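Local structure of putative adhesin (Parabacteroides distasonis, 3LJY) at residues E24-G29 / D62-I67; V30-Y35 / N97-V102; L132-S137 / G160-K165. The protein is of unknown function but, as a predicted lipoprotein with a putative auto-transporter adhesin head domain, probably takes part in cell adhesion. All coordinates share one frame; numbering follows the deposited sequence. Where two conformers were deposited one is given.

Following the chain from the N terminus, strand 24-27 enters one wall of an elongated beta-solenoid and strand 32-37 follows at once in the facing wall. Of the three contacts, contact 1 closes first, when residues 62-67 return beside 24-29. Contact 2 closes a longer loop, with 97-102 coming back to 30-35, and the two loops cross because their segments alternate along the chain. They also touch in the interior, where Ile25 and Val27 pack on Phe33. Contact 3 opens and closes later, its centre about 16 Å from that of contact 2. Whereas contacts 1 and 2 pair strands within a wall, contact 3 joins the two walls across the core.

Contact 1 (E24-G29 / D62-I67); sequences EIKVDG and DRVLTI
Glu24 and Val64 lie side by side where two parallel strands pair in one wall of a beta-helix-like solenoid, the architecture expected of a family in the pectate-lyase-like clan. Strands 24-27 and 64-67 run in the same direction, with Glu24 opposite Val64 and Ile25 opposite Leu65. The carboxylate-bearing chain of Glu24 leaves with CG anti to the backbone N (chi1 172°) and then stays extended, which carries its whole length along the Val64 isopropyl group: Glu24 CG lies 4.0 Å from Val64 CG2, and Glu24 OE1 is 3.9 Å from the same methyl. The other methyl is met by Lys26, whose straight aliphatic chain slants over it from the same face and brings Lys26 CD to 4.0 Å from Val64 CG1, with the amine still over the isopropyl group. Val64 is thus flanked by the chains of two charged residues, the Glu24 carboxylate included. At the near end of Lys26, its CB touches Thr66 CG2 at 3.6 Å. The other face belongs to the interior: Ile25 and Leu65 point there together, and their methyls join a core completed by Phe33 and Tyr35 of strand 32-37 and Thr84 of strand 80-86. On its other side strand 24-27 is bonded to the backbone of strand 91-94, so it sits inside the wall. Across the pair, Leu65 bridges the two residues flanking Ile25. Its N-H donates to Glu24 at a slant, 25° out of the carbonyl plane, with Leu65 N to Glu24 O at 2.8 Å, and its carbonyl receives Lys26 N at 3.0 Å from Leu65 O with an N-H...O angle of 171°.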
ATOM      1  N   GLU A  24      -7.896   5.431 -10.418  1.00 47.09           N
ATOM      2  CA  GLU A  24      -8.200   4.654  -9.259  1.00 49.07           C
ATOM      3  C   GLU A  24      -8.266   3.183  -9.655  1.00 47.16           C
ATOM      4  O   GLU A  24      -8.662   2.821 -10.768  1.00 45.62           O
ATOM      5  CB  GLU A  24      -9.482   5.202  -8.600  1.00 50.40           C
ATOM      6  CG  GLU A  24     -10.001   4.344  -7.478  1.00 56.33           C
ATOM      7  CD  GLU A  24     -10.941   5.053  -6.511  1.00 57.33           C
ATOM      8  OE1 GLU A  24     -11.396   6.209  -6.794  1.00 57.75           O
ATOM      9  OE2 GLU A  24     -11.204   4.403  -5.450  1.00 65.97           O
ATOM     10  N   ILE A  25      -7.795   2.336  -8.747  1.00 48.79           N
ATOM     11  CA  ILE A  25      -7.764   0.876  -8.950  1.00 49.09           C
ATOM     12  C   ILE A  25      -8.404   0.121  -7.789  1.00 47.80           C
ATOM     13  O   ILE A  25      -8.211   0.476  -6.649  1.00 47.47           O
ATOM     14  CB  ILE A  25      -6.332   0.405  -9.169  1.00 48.53           C
ATOM     15  CG1 ILE A  25      -5.775   1.088 -10.426  1.00 50.32           C
ATOM     16  CG2 ILE A  25      -6.290  -1.077  -9.279  1.00 49.21           C
ATOM     17  CD1 ILE A  25      -4.649   0.343 -11.121  1.00 48.45           C
ATOM     18  N   LYS A  26      -9.211  -0.887  -8.097  1.00 50.13           N
ATOM     19  CA  LYS A  26      -9.738  -1.816  -7.076  1.00 52.52           C
ATOM     20  C   LYS A  26      -9.323  -3.219  -7.441  1.00 51.66           C
ATOM     21  O   LYS A  26      -9.649  -3.682  -8.517  1.00 51.88           O
ATOM     22  CB  LYS A  26     -11.253  -1.694  -6.955  1.00 53.26           C
ATOM     23  CG  LYS A  26     -11.624  -0.464  -6.113  1.00 56.57           C
ATOM     24  CD  LYS A  26     -13.059   0.039  -6.313  1.00 58.99           C
ATOM     25  CE  LYS A  26     -13.280   1.371  -5.562  1.00 60.19           C
ATOM     26  NZ  LYS A  26     -14.454   2.157  -6.083  1.00 63.21           N
ATOM     27  N   VAL A  27      -8.536  -3.859  -6.579  1.00 51.86           N
ATOM     28  CA  VAL A  27      -8.090  -5.238  -6.812  1.00 51.60           C
ATOM     29  C   VAL A  27      -8.384  -6.167  -5.628  1.00 52.18           C
ATOM     30  O   VAL A  27      -8.145  -5.853  -4.447  1.00 50.17           O
ATOM     31  CB  VAL A  27      -6.599  -5.326  -7.223  1.00 50.66           C
ATOM     32  CG1 VAL A  27      -5.666  -4.904  -6.144  1.00 48.12           C
ATOM     33  CG2 VAL A  27      -6.297  -6.740  -7.649  1.00 56.67           C
ATOM     34  N   ASP A  28      -8.921  -7.321  -5.980  1.00 53.99           N
ATOM     35  CA  ASP A  28      -9.359  -8.336  -5.040  1.00 57.23           C
ATOM     36  C   ASP A  28      -8.871  -9.675  -5.588  1.00 57.49           C
ATOM     37  O   ASP A  28      -8.592  -9.786  -6.752  1.00 63.34           O
ATOM     38  CB  ASP A  28     -10.883  -8.322  -5.043  1.00 57.49           C
ATOM     39  CG  ASP A  28     -11.483  -8.651  -3.718  1.00 61.64           C
ATOM     40  OD1 ASP A  28     -10.776  -9.202  -2.850  1.00 64.82           O
ATOM     41  OD2 ASP A  28     -12.693  -8.359  -3.551  1.00 66.74           O
ATOM     42  N   GLY A  29      -8.754 -10.696  -4.775  1.00 57.58           N
ATOM     43  CA  GLY A  29      -8.346 -12.008  -5.252  1.00 55.17           C
ATOM     44  C   GLY A  29      -6.856 -12.174  -5.303  1.00 54.14           C
ATOM     45  O   GLY A  29      -6.130 -11.203  -5.098  1.00 57.07           O
ATOM     46  N   ASP A  62     -16.344   5.522 -14.396  0.50 47.05           N
ATOM     47  CA  ASP A  62     -15.978   6.825 -13.806  0.50 45.51           C
ATOM     48  C   ASP A  62     -14.526   6.853 -13.324  0.50 44.45           C
ATOM     49  O   ASP A  62     -14.224   7.141 -12.167  0.50 43.31           O
ATOM     50  CB  ASP A  62     -16.946   7.235 -12.689  0.50 45.74           C
ATOM     51  CG  ASP A  62     -16.770   8.697 -12.254  0.50 46.93           C
ATOM     52  OD1 ASP A  62     -16.629   9.603 -13.126  0.50 43.00           O
ATOM     53  OD2 ASP A  62     -16.776   8.925 -11.019  0.50 48.39           O
ATOM     54  N   ARG A  63     -13.639   6.518 -14.248  1.00 44.74           N
ATOM     55  CA  ARG A  63     -12.182   6.525 -14.026  1.00 45.40           C
ATOM     56  C   ARG A  63     -11.619   5.532 -12.996  1.00 45.40           C
ATOM     57  O   ARG A  63     -10.489   5.721 -12.557  1.00 46.14           O
ATOM     58  CB  ARG A  63     -11.689   7.967 -13.772  1.00 43.16           C
ATOM     59  CG  ARG A  63     -12.226   8.897 -14.806  1.00 41.25           C
ATOM     60  CD  ARG A  63     -11.669  10.299 -14.785  1.00 45.68           C
ATOM     61  NE  ARG A  63     -10.249  10.397 -15.142  1.00 45.67           N
ATOM     62  CZ  ARG A  63      -9.291  10.797 -14.309  1.00 46.36           C
ATOM     63  NH1 ARG A  63      -9.575  11.139 -13.062  1.00 47.56           N
ATOM     64  NH2 ARG A  63      -8.037  10.857 -14.729  1.00 50.32           N
ATOM     65  N   VAL A  64     -12.391   4.496 -12.626  1.00 45.76           N
ATOM     66  CA  VAL A  64     -11.917   3.430 -11.753  1.00 43.85           C
ATOM     67  C   VAL A  64     -11.714   2.124 -12.540  1.00 44.13           C
ATOM     68  O   VAL A  64     -12.652   1.632 -13.148  1.00 44.23           O
ATOM     69  CB  VAL A  64     -12.898   3.115 -10.593  1.00 45.25           C
ATOM     70  CG1 VAL A  64     -12.333   1.946  -9.714  1.00 37.64           C
ATOM     71  CG2 VAL A  64     -13.257   4.390  -9.730  1.00 38.23           C
ATOM     72  N   LEU A  65     -10.515   1.536 -12.471  1.00 44.18           N
ATOM     73  CA  LEU A  65     -10.274   0.193 -13.034  1.00 44.33           C
ATOM     74  C   LEU A  65     -10.592  -0.960 -12.050  1.00 45.79           C
ATOM     75  O   LEU A  65     -10.079  -0.988 -10.947  1.00 45.73           O
ATOM     76  CB  LEU A  65      -8.812   0.046 -13.504  1.00 42.72           C
ATOM     77  CG  LEU A  65      -8.372  -1.286 -14.103  1.00 42.97           C
ATOM     78  CD1 LEU A  65      -9.141  -1.618 -15.397  1.00 41.85           C
ATOM     79  CD2 LEU A  65      -6.898  -1.331 -14.337  1.00 41.83           C
ATOM     80  N   THR A  66     -11.459  -1.888 -12.453  1.00 46.81           N
ATOM     81  CA  THR A  66     -11.655  -3.167 -11.760  1.00 47.96           C
ATOM     82  C   THR A  66     -11.404  -4.330 -12.761  1.00 49.47           C
ATOM     83  O   THR A  66     -11.792  -4.274 -13.937  1.00 49.61           O
ATOM     84  CB  THR A  66     -13.079  -3.279 -11.108  1.00 49.02           C
ATOM     85  OG1 THR A  66     -14.086  -2.940 -12.056  1.00 52.41           O
ATOM     86  CG2 THR A  66     -13.254  -2.300  -9.937  1.00 50.03           C
ATOM     87  N   ILE A  67     -10.683  -5.348 -12.306  1.00 50.64           N
ATOM     88  CA  ILE A  67     -10.466  -6.568 -13.063  1.00 51.12           C
ATOM     89  C   ILE A  67     -10.867  -7.740 -12.188  1.00 53.08           C
ATOM     90  O   ILE A  67     -10.328  -7.935 -11.098  1.00 55.30           O
ATOM     91  CB  ILE A  67      -8.991  -6.729 -13.500  1.00 50.21           C
ATOM     92  CG1 ILE A  67      -8.541  -5.501 -14.281  1.00 48.31           C
ATOM     93  CG2 ILE A  67      -8.810  -7.977 -14.339  1.00 47.01           C
ATOM     94  CD1 ILE A  67      -7.133  -5.518 -14.599  1.00 45.46           C
TER

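Contact 2 (V30-Y35 / N97-V102); sequences VIDFNY and NANFMV
The Phe33 and Phe100 rings meet at an oblique angle, their planes 45° apart and their centroids separated by 5.6 Å. Phe33 puts CD1 and CE1 at the edge of the Phe100 ring, near its plane, with Phe33 CD1 3.6 Å from Phe100 CE1. Both side chains have CG anti to the backbone N (chi1 -166° for Phe33), which sends the rings out side by side. Next along, the Tyr35 ring is approached obliquely by Val102, whose CG2 is 3.9 Å from Tyr35 CD2. Ile25 and Val27 of strand 24-27 pack on Phe33 from the facing wall, and the Tyr35 hydroxyl is hydrogen-bonded to Ser86. This is in-register parallel pairing between neighbouring coils of the solenoid: Asn99 N and Met101 N donate to Ile31 O and Phe33 O, while Phe33 N and Tyr35 N donate to Asn99 O and Met101 O. The opposite face is largely polar, with the selenomethionine Met101 among the amides. There the Asp32 carboxylate stands nearly perpendicular to the Asn99 amide and touches its stem, Asp32 OD1 to Asn99 CB being 3.5 Å. Met101 bends at its last torsion (chi3 -72°), folding its methyl back against the Asn34 amide, with Met101 CE 3.4 Å from Asn34 OD1. Asn34 OD1 accepts a hydrogen bond from Asn103, and Asn99 OD1 accepts one from Gln122 on the next strand. The pairing thus largely sorts the chemistry: rings and aliphatic groups go inward, the bonded Tyr35 hydroxyl among them, while outside the Asn34 and Asn99 amides find partners along the same wall beside the Met101 methyl.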
ATOM      1  N   VAL A  30      -6.409 -13.386  -5.644  1.00 52.76           N
ATOM      2  CA  VAL A  30      -4.974 -13.734  -5.713  1.00 51.84           C
ATOM      3  C   VAL A  30      -4.404 -13.354  -7.094  1.00 51.94           C
ATOM      4  O   VAL A  30      -4.267 -14.192  -7.979  1.00 53.85           O
ATOM      5  CB  VAL A  30      -4.700 -15.267  -5.402  1.00 52.43           C
ATOM      6  CG1 VAL A  30      -3.257 -15.473  -4.978  1.00 46.59           C
ATOM      7  CG2 VAL A  30      -5.639 -15.801  -4.306  1.00 47.04           C
ATOM      8  N   ILE A  31      -4.085 -12.074  -7.249  1.00 51.63           N
ATOM      9  CA  ILE A  31      -3.713 -11.471  -8.506  1.00 50.87           C
ATOM     10  C   ILE A  31      -2.389 -10.760  -8.312  1.00 50.02           C
ATOM     11  O   ILE A  31      -2.256 -10.065  -7.342  1.00 48.49           O
ATOM     12  CB  ILE A  31      -4.813 -10.447  -8.937  1.00 51.62           C
ATOM     13  CG1 ILE A  31      -6.115 -11.202  -9.257  1.00 52.73           C
ATOM     14  CG2 ILE A  31      -4.377  -9.566 -10.164  1.00 47.72           C
ATOM     15  CD1 ILE A  31      -7.330 -10.286  -9.539  1.00 51.99           C
ATOM     16  N   ASP A  32      -1.418 -10.957  -9.213  1.00 48.34           N
ATOM     17  CA  ASP A  32      -0.198 -10.117  -9.257  1.00 48.99           C
ATOM     18  C   ASP A  32      -0.455  -8.910 -10.177  1.00 47.22           C
ATOM     19  O   ASP A  32      -0.527  -9.053 -11.371  1.00 46.69           O
ATOM     20  CB  ASP A  32       1.030 -10.904  -9.738  1.00 49.80           C
ATOM     21  CG  ASP A  32       1.572 -11.915  -8.705  1.00 53.02           C
ATOM     22  OD1 ASP A  32       1.295 -11.858  -7.476  1.00 59.81           O
ATOM     23  OD2 ASP A  32       2.327 -12.804  -9.143  1.00 62.88           O
ATOM     24  N   PHE A  33      -0.592  -7.727  -9.598  1.00 46.85           N
ATOM     25  CA  PHE A  33      -1.142  -6.537 -10.296  1.00 45.80           C
ATOM     26  C   PHE A  33      -0.068  -5.467 -10.428  1.00 44.97           C
ATOM     27  O   PHE A  33       0.330  -4.828  -9.461  1.00 44.82           O
ATOM     28  CB  PHE A  33      -2.347  -6.010  -9.509  1.00 47.41           C
ATOM     29  CG  PHE A  33      -3.202  -5.012 -10.245  1.00 45.87           C
ATOM     30  CD1 PHE A  33      -2.731  -3.754 -10.552  1.00 47.29           C
ATOM     31  CD2 PHE A  33      -4.525  -5.306 -10.524  1.00 48.12           C
ATOM     32  CE1 PHE A  33      -3.527  -2.852 -11.204  1.00 46.90           C
ATOM     33  CE2 PHE A  33      -5.328  -4.401 -11.151  1.00 47.38           C
ATOM     34  CZ  PHE A  33      -4.831  -3.174 -11.498  1.00 47.70           C
ATOM     35  N   ASN A  34       0.427  -5.317 -11.647  1.00 44.23           N
ATOM     36  CA  ASN A  34       1.545  -4.441 -11.938  1.00 44.48           C
ATOM     37  C   ASN A  34       1.056  -3.126 -12.550  1.00 43.85           C
ATOM     38  O   ASN A  34       0.337  -3.122 -13.545  1.00 43.23           O
ATOM     39  CB  ASN A  34       2.532  -5.193 -12.868  1.00 44.32           C
ATOM     40  CG  ASN A  34       3.279  -6.307 -12.136  1.00 42.87           C
ATOM     41  OD1 ASN A  34       4.142  -6.018 -11.331  1.00 45.47           O
ATOM     42  ND2 ASN A  34       2.943  -7.573 -12.408  1.00 42.32           N
ATOM     43  N   TYR A  35       1.439  -2.015 -11.939  1.00 43.64           N
ATOM     44  CA  TYR A  35       0.977  -0.702 -12.379  1.00 43.78           C
ATOM     45  C   TYR A  35       2.192   0.213 -12.692  1.00 44.18           C
ATOM     46  O   TYR A  35       3.214   0.184 -12.010  1.00 43.48           O
ATOM     47  CB  TYR A  35       0.010  -0.069 -11.347  1.00 41.80           C
ATOM     48  CG  TYR A  35      -0.282   1.394 -11.651  1.00 43.29           C
ATOM     49  CD1 TYR A  35      -1.290   1.759 -12.528  1.00 40.51           C
ATOM     50  CD2 TYR A  35       0.504   2.409 -11.101  1.00 43.90           C
ATOM     51  CE1 TYR A  35      -1.514   3.068 -12.837  1.00 39.26           C
ATOM     52  CE2 TYR A  35       0.292   3.728 -11.421  1.00 44.26           C
ATOM     53  CZ  TYR A  35      -0.717   4.051 -12.289  1.00 43.39           C
ATOM     54  OH  TYR A  35      -0.901   5.372 -12.599  1.00 42.46           O
ATOM     55  N   ASN A  97      -5.984 -11.707  -1.631  1.00 52.69           N
ATOM     56  CA  ASN A  97      -4.580 -11.943  -1.403  1.00 54.48           C
ATOM     57  C   ASN A  97      -3.782 -11.265  -2.481  1.00 53.00           C
ATOM     58  O   ASN A  97      -2.827 -11.843  -3.000  1.00 55.34           O
ATOM     59  CB  ASN A  97      -4.344 -13.463  -1.342  1.00 57.75           C
ATOM     60  CG  ASN A  97      -3.611 -13.863  -0.101  1.00 61.30           C
ATOM     61  OD1 ASN A  97      -2.520 -13.347   0.190  1.00 67.68           O
ATOM     62  ND2 ASN A  97      -4.213 -14.744   0.673  1.00 64.66           N
ATOM     63  N   ALA A  98      -4.209 -10.060  -2.865  1.00 50.76           N
ATOM     64  CA  ALA A  98      -3.649  -9.400  -4.041  1.00 48.59           C
ATOM     65  C   ALA A  98      -2.246  -8.924  -3.711  1.00 47.92           C
ATOM     66  O   ALA A  98      -1.947  -8.654  -2.557  1.00 46.63           O
ATOM     67  CB  ALA A  98      -4.515  -8.255  -4.489  1.00 47.39           C
ATOM     68  N   ASN A  99      -1.392  -8.879  -4.740  1.00 46.34           N
ATOM     69  CA  ASN A  99      -0.042  -8.326  -4.647  1.00 46.23           C
ATOM     70  C   ASN A  99       0.009  -7.141  -5.606  1.00 45.49           C
ATOM     71  O   ASN A  99       0.086  -7.323  -6.851  1.00 47.64           O
ATOM     72  CB  ASN A  99       0.987  -9.399  -4.996  1.00 45.65           C
ATOM     73  CG  ASN A  99       2.405  -8.938  -4.822  1.00 45.79           C
ATOM     74  OD1 ASN A  99       2.682  -7.907  -4.227  1.00 47.73           O
ATOM     75  ND2 ASN A  99       3.329  -9.714  -5.349  1.00 46.26           N
ATOM     76  N   PHE A 100      -0.102  -5.940  -5.035  1.00 44.35           N
ATOM     77  CA  PHE A 100      -0.198  -4.727  -5.814  1.00 44.82           C
ATOM     78  C   PHE A 100       1.180  -4.061  -5.916  1.00 43.61           C
ATOM     79  O   PHE A 100       1.777  -3.720  -4.924  1.00 44.03           O
ATOM     80  CB  PHE A 100      -1.236  -3.785  -5.202  1.00 46.30           C
ATOM     81  CG  PHE A 100      -1.418  -2.496  -5.977  1.00 46.80           C
ATOM     82  CD1 PHE A 100      -2.041  -2.493  -7.209  1.00 47.75           C
ATOM     83  CD2 PHE A 100      -0.966  -1.307  -5.479  1.00 45.87           C
ATOM     84  CE1 PHE A 100      -2.204  -1.324  -7.933  1.00 47.03           C
ATOM     85  CE2 PHE A 100      -1.126  -0.128  -6.195  1.00 50.39           C
ATOM     86  CZ  PHE A 100      -1.740  -0.139  -7.429  1.00 50.08           C
HETATM   87  N   MSE A 101       1.709  -3.939  -7.128  1.00 46.10           N
HETATM   88  CA  MSE A 101       3.075  -3.425  -7.333  1.00 44.81           C
HETATM   89  C   MSE A 101       3.046  -2.242  -8.245  1.00 43.43           C
HETATM   90  O   MSE A 101       2.516  -2.347  -9.325  1.00 42.13           O
HETATM   91  CB  MSE A 101       3.961  -4.516  -7.930  1.00 43.94           C
HETATM   92  CG  MSE A 101       4.140  -5.652  -6.963  1.00 45.83           C
HETATM   93 SE   MSE A 101       4.761  -7.316  -7.651  0.75 45.44          SE
HETATM   94  CE  MSE A 101       3.171  -7.864  -8.594  1.00 34.51           C
ATOM     95  N   VAL A 102       3.579  -1.113  -7.776  1.00 44.87           N
ATOM     96  CA  VAL A 102       3.828   0.068  -8.624  1.00 43.88           C
ATOM     97  C   VAL A 102       5.285   0.011  -9.004  1.00 44.64           C
ATOM     98  O   VAL A 102       6.134   0.079  -8.148  1.00 44.92           O
ATOM     99  CB  VAL A 102       3.457   1.396  -7.940  1.00 42.94           C
ATOM    100  CG1 VAL A 102       3.909   2.637  -8.801  1.00 39.66           C
ATOM    101  CG2 VAL A 102       1.942   1.431  -7.656  1.00 41.12           C
TER

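Contact 3 (L132-S137 / G160-K165); sequences LDLNVS and GSITIK
Ile162 lays its longer branch against Val136, with CG1 only 3.5 Å from Val136 CG1 and CD1 3.7 Å from that same methyl. Its other branch reaches Leu134, where Ile162 CG2 comes to 4.0 Å from Leu134 CD1. Ile162 thus touches two residues of strand 131-136, and its CD1 adds a further contact, 4.1 Å from Leu134 CB. With CG1 beside the backbone N and anti to the carbonyl carbon (chi1 -69°), the longer branch is directed at Val136 and its tip reaches on to Leu134. Val136 meets it with CG1, while its other methyl takes the crowded position between its own N and carbonyl carbon and faces the bare backbone of Gly160, Val136 CG2 lying 4.5 Å from Gly160 C. The two strands belong to facing walls of the beta-solenoid. Their axes come no nearer than 8.1 Å and run at 149°, a spacing bridged by side chains and not by backbone bonds. Leu134, Val136 and Ile162 all point inward, whereas Asn135, Ser161 and Thr163 turn away from the opposing segment. Met142 of strand 141-144, which pairs with strand 161-164, packs on both Leu134 and Val136; Ile156 adds to the surround of Val136 from the neighbouring strand 151-156. Methyl and methylene groups thus make the close side-chain contacts between these segments in a buried position, so the two walls are held together here by dispersion and the exclusion of water, with shape fit rather than directed bonds setting how the branches interlock.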
ATOM      1  N   LEU A 132       0.953  11.133   0.822  1.00 43.92           N
ATOM      2  CA  LEU A 132       0.776   9.673   0.743  1.00 43.49           C
ATOM      3  C   LEU A 132       0.002   9.225   1.994  1.00 43.76           C
ATOM      4  O   LEU A 132       0.417   9.508   3.113  1.00 43.92           O
ATOM      5  CB  LEU A 132       2.119   8.925   0.627  1.00 43.01           C
ATOM      6  CG  LEU A 132       2.024   7.402   0.346  1.00 44.84           C
ATOM      7  CD1 LEU A 132       1.248   7.144  -0.965  1.00 41.21           C
ATOM      8  CD2 LEU A 132       3.399   6.730   0.328  1.00 36.91           C
ATOM      9  N   ASP A 133      -1.159   8.606   1.795  1.00 43.95           N
ATOM     10  CA  ASP A 133      -2.036   8.212   2.894  1.00 44.72           C
ATOM     11  C   ASP A 133      -2.177   6.695   2.841  1.00 45.00           C
ATOM     12  O   ASP A 133      -2.755   6.167   1.901  1.00 45.34           O
ATOM     13  CB  ASP A 133      -3.398   8.892   2.742  1.00 45.32           C
ATOM     14  CG  ASP A 133      -4.448   8.452   3.805  1.00 49.97           C
ATOM     15  OD1 ASP A 133      -4.150   7.761   4.828  1.00 55.88           O
ATOM     16  OD2 ASP A 133      -5.620   8.853   3.612  1.00 52.91           O
ATOM     17  N   LEU A 134      -1.615   5.998   3.827  1.00 45.86           N
ATOM     18  CA  LEU A 134      -1.536   4.516   3.813  1.00 45.44           C
ATOM     19  C   LEU A 134      -2.367   3.954   4.938  1.00 43.86           C
ATOM     20  O   LEU A 134      -2.204   4.369   6.069  1.00 44.24           O
ATOM     21  CB  LEU A 134      -0.080   4.018   3.964  1.00 45.43           C
ATOM     22  CG  LEU A 134       0.920   4.518   2.925  1.00 43.79           C
ATOM     23  CD1 LEU A 134       2.283   3.879   3.069  1.00 43.50           C
ATOM     24  CD2 LEU A 134       0.372   4.291   1.543  1.00 44.01           C
ATOM     25  N   ASN A 135      -3.224   2.981   4.645  0.50 44.02           N
ATOM     26  CA  ASN A 135      -4.180   2.462   5.625  0.50 43.28           C
ATOM     27  C   ASN A 135      -4.269   0.902   5.602  0.50 45.33           C
ATOM     28  O   ASN A 135      -5.093   0.378   4.849  0.50 47.91           O
ATOM     29  CB  ASN A 135      -5.583   3.089   5.359  0.50 41.84           C
ATOM     30  CG  ASN A 135      -5.552   4.632   5.110  0.50 41.40           C
ATOM     31  OD1 ASN A 135      -5.371   5.123   3.958  0.50 38.43           O
ATOM     32  ND2 ASN A 135      -5.771   5.395   6.180  0.50 38.45           N
ATOM     33  N   VAL A 136      -3.473   0.164   6.419  1.00 45.85           N
ATOM     34  CA  VAL A 136      -3.489  -1.311   6.430  1.00 46.22           C
ATOM     35  C   VAL A 136      -4.404  -1.850   7.495  1.00 45.01           C
ATOM     36  O   VAL A 136      -4.475  -1.324   8.574  1.00 46.20           O
ATOM     37  CB  VAL A 136      -2.088  -1.992   6.651  1.00 47.67           C
ATOM     38  CG1 VAL A 136      -1.071  -1.425   5.771  1.00 44.35           C
ATOM     39  CG2 VAL A 136      -1.656  -1.936   8.115  1.00 49.57           C
ATOM     40  N   SER A 137      -5.109  -2.920   7.199  1.00 45.54           N
ATOM     41  CA  SER A 137      -5.846  -3.668   8.227  1.00 43.60           C
ATOM     42  C   SER A 137      -5.865  -5.142   7.863  1.00 43.89           C
ATOM     43  O   SER A 137      -5.232  -5.558   6.889  1.00 43.92           O
ATOM     44  CB  SER A 137      -7.241  -3.109   8.354  1.00 43.45           C
ATOM     45  OG  SER A 137      -8.100  -3.574   7.346  1.00 43.30           O
ATOM     46  N   GLY A 160      -0.760  -6.299  10.495  1.00 57.14           N
ATOM     47  CA  GLY A 160       0.249  -6.104   9.466  1.00 56.71           C
ATOM     48  C   GLY A 160       1.202  -4.960   9.728  1.00 55.11           C
ATOM     49  O   GLY A 160       1.302  -4.468  10.837  1.00 54.66           O
ATOM     50  N   SER A 161       1.877  -4.548   8.667  1.00 54.03           N
ATOM     51  CA  SER A 161       3.111  -3.805   8.748  1.00 51.67           C
ATOM     52  C   SER A 161       3.163  -2.808   7.600  1.00 49.32           C
ATOM     53  O   SER A 161       2.725  -3.106   6.497  1.00 49.18           O
ATOM     54  CB  SER A 161       4.233  -4.840   8.595  1.00 52.37           C
ATOM     55  OG  SER A 161       5.529  -4.394   8.921  1.00 59.16           O
ATOM     56  N   ILE A 162       3.663  -1.612   7.872  1.00 47.18           N
ATOM     57  CA  ILE A 162       4.052  -0.692   6.841  1.00 45.60           C
ATOM     58  C   ILE A 162       5.550  -0.459   6.976  1.00 45.13           C
ATOM     59  O   ILE A 162       5.999  -0.068   8.050  1.00 45.38           O
ATOM     60  CB  ILE A 162       3.273   0.656   6.940  1.00 46.86           C
ATOM     61  CG1 ILE A 162       1.772   0.436   6.585  1.00 47.44           C
ATOM     62  CG2 ILE A 162       3.886   1.679   6.042  1.00 43.77           C
ATOM     63  CD1 ILE A 162       0.799   1.538   7.061  1.00 45.14           C
ATOM     64  N   THR A 163       6.324  -0.697   5.891  1.00 44.77           N
ATOM     65  CA  THR A 163       7.757  -0.333   5.838  1.00 43.35           C
ATOM     66  C   THR A 163       7.970   0.831   4.880  1.00 43.58           C
ATOM     67  O   THR A 163       7.447   0.809   3.792  1.00 46.63           O
ATOM     68  CB  THR A 163       8.620  -1.524   5.404  1.00 41.49           C
ATOM     69  OG1 THR A 163       8.459  -2.594   6.331  1.00 42.53           O
ATOM     70  CG2 THR A 163      10.096  -1.139   5.323  1.00 40.80           C
ATOM     71  N   ILE A 164       8.677   1.869   5.305  1.00 44.59           N
ATOM     72  CA  ILE A 164       9.107   2.940   4.410  1.00 45.02           C
ATOM     73  C   ILE A 164      10.612   3.065   4.599  1.00 46.58           C
ATOM     74  O   ILE A 164      11.077   3.440   5.692  1.00 44.82           O
ATOM     75  CB  ILE A 164       8.443   4.331   4.661  1.00 45.44           C
ATOM     76  CG1 ILE A 164       6.914   4.228   4.746  1.00 44.89           C
ATOM     77  CG2 ILE A 164       8.845   5.318   3.535  1.00 41.97           C
ATOM     78  CD1 ILE A 164       6.235   5.531   5.153  1.00 44.03           C
ATOM     79  N   LYS A 165      11.351   2.735   3.532  1.00 46.34           N
ATOM     80  CA  LYS A 165      12.760   2.423   3.627  1.00 46.07           C
ATOM     81  C   LYS A 165      13.636   3.653   3.597  1.00 47.07           C
ATOM     82  O   LYS A 165      14.720   3.646   4.172  1.00 48.08           O
ATOM     83  CB  LYS A 165      13.158   1.524   2.481  1.00 45.43           C
ATOM     84  CG  LYS A 165      12.622   0.141   2.603  1.00 47.60           C
ATOM     85  CD  LYS A 165      13.148  -0.752   1.463  1.00 45.79           C
ATOM     86  CE  LYS A 165      12.474  -2.134   1.496  1.00 46.19           C
ATOM     87  NZ  LYS A 165      12.793  -2.970   0.306  1.00 47.58           N
TER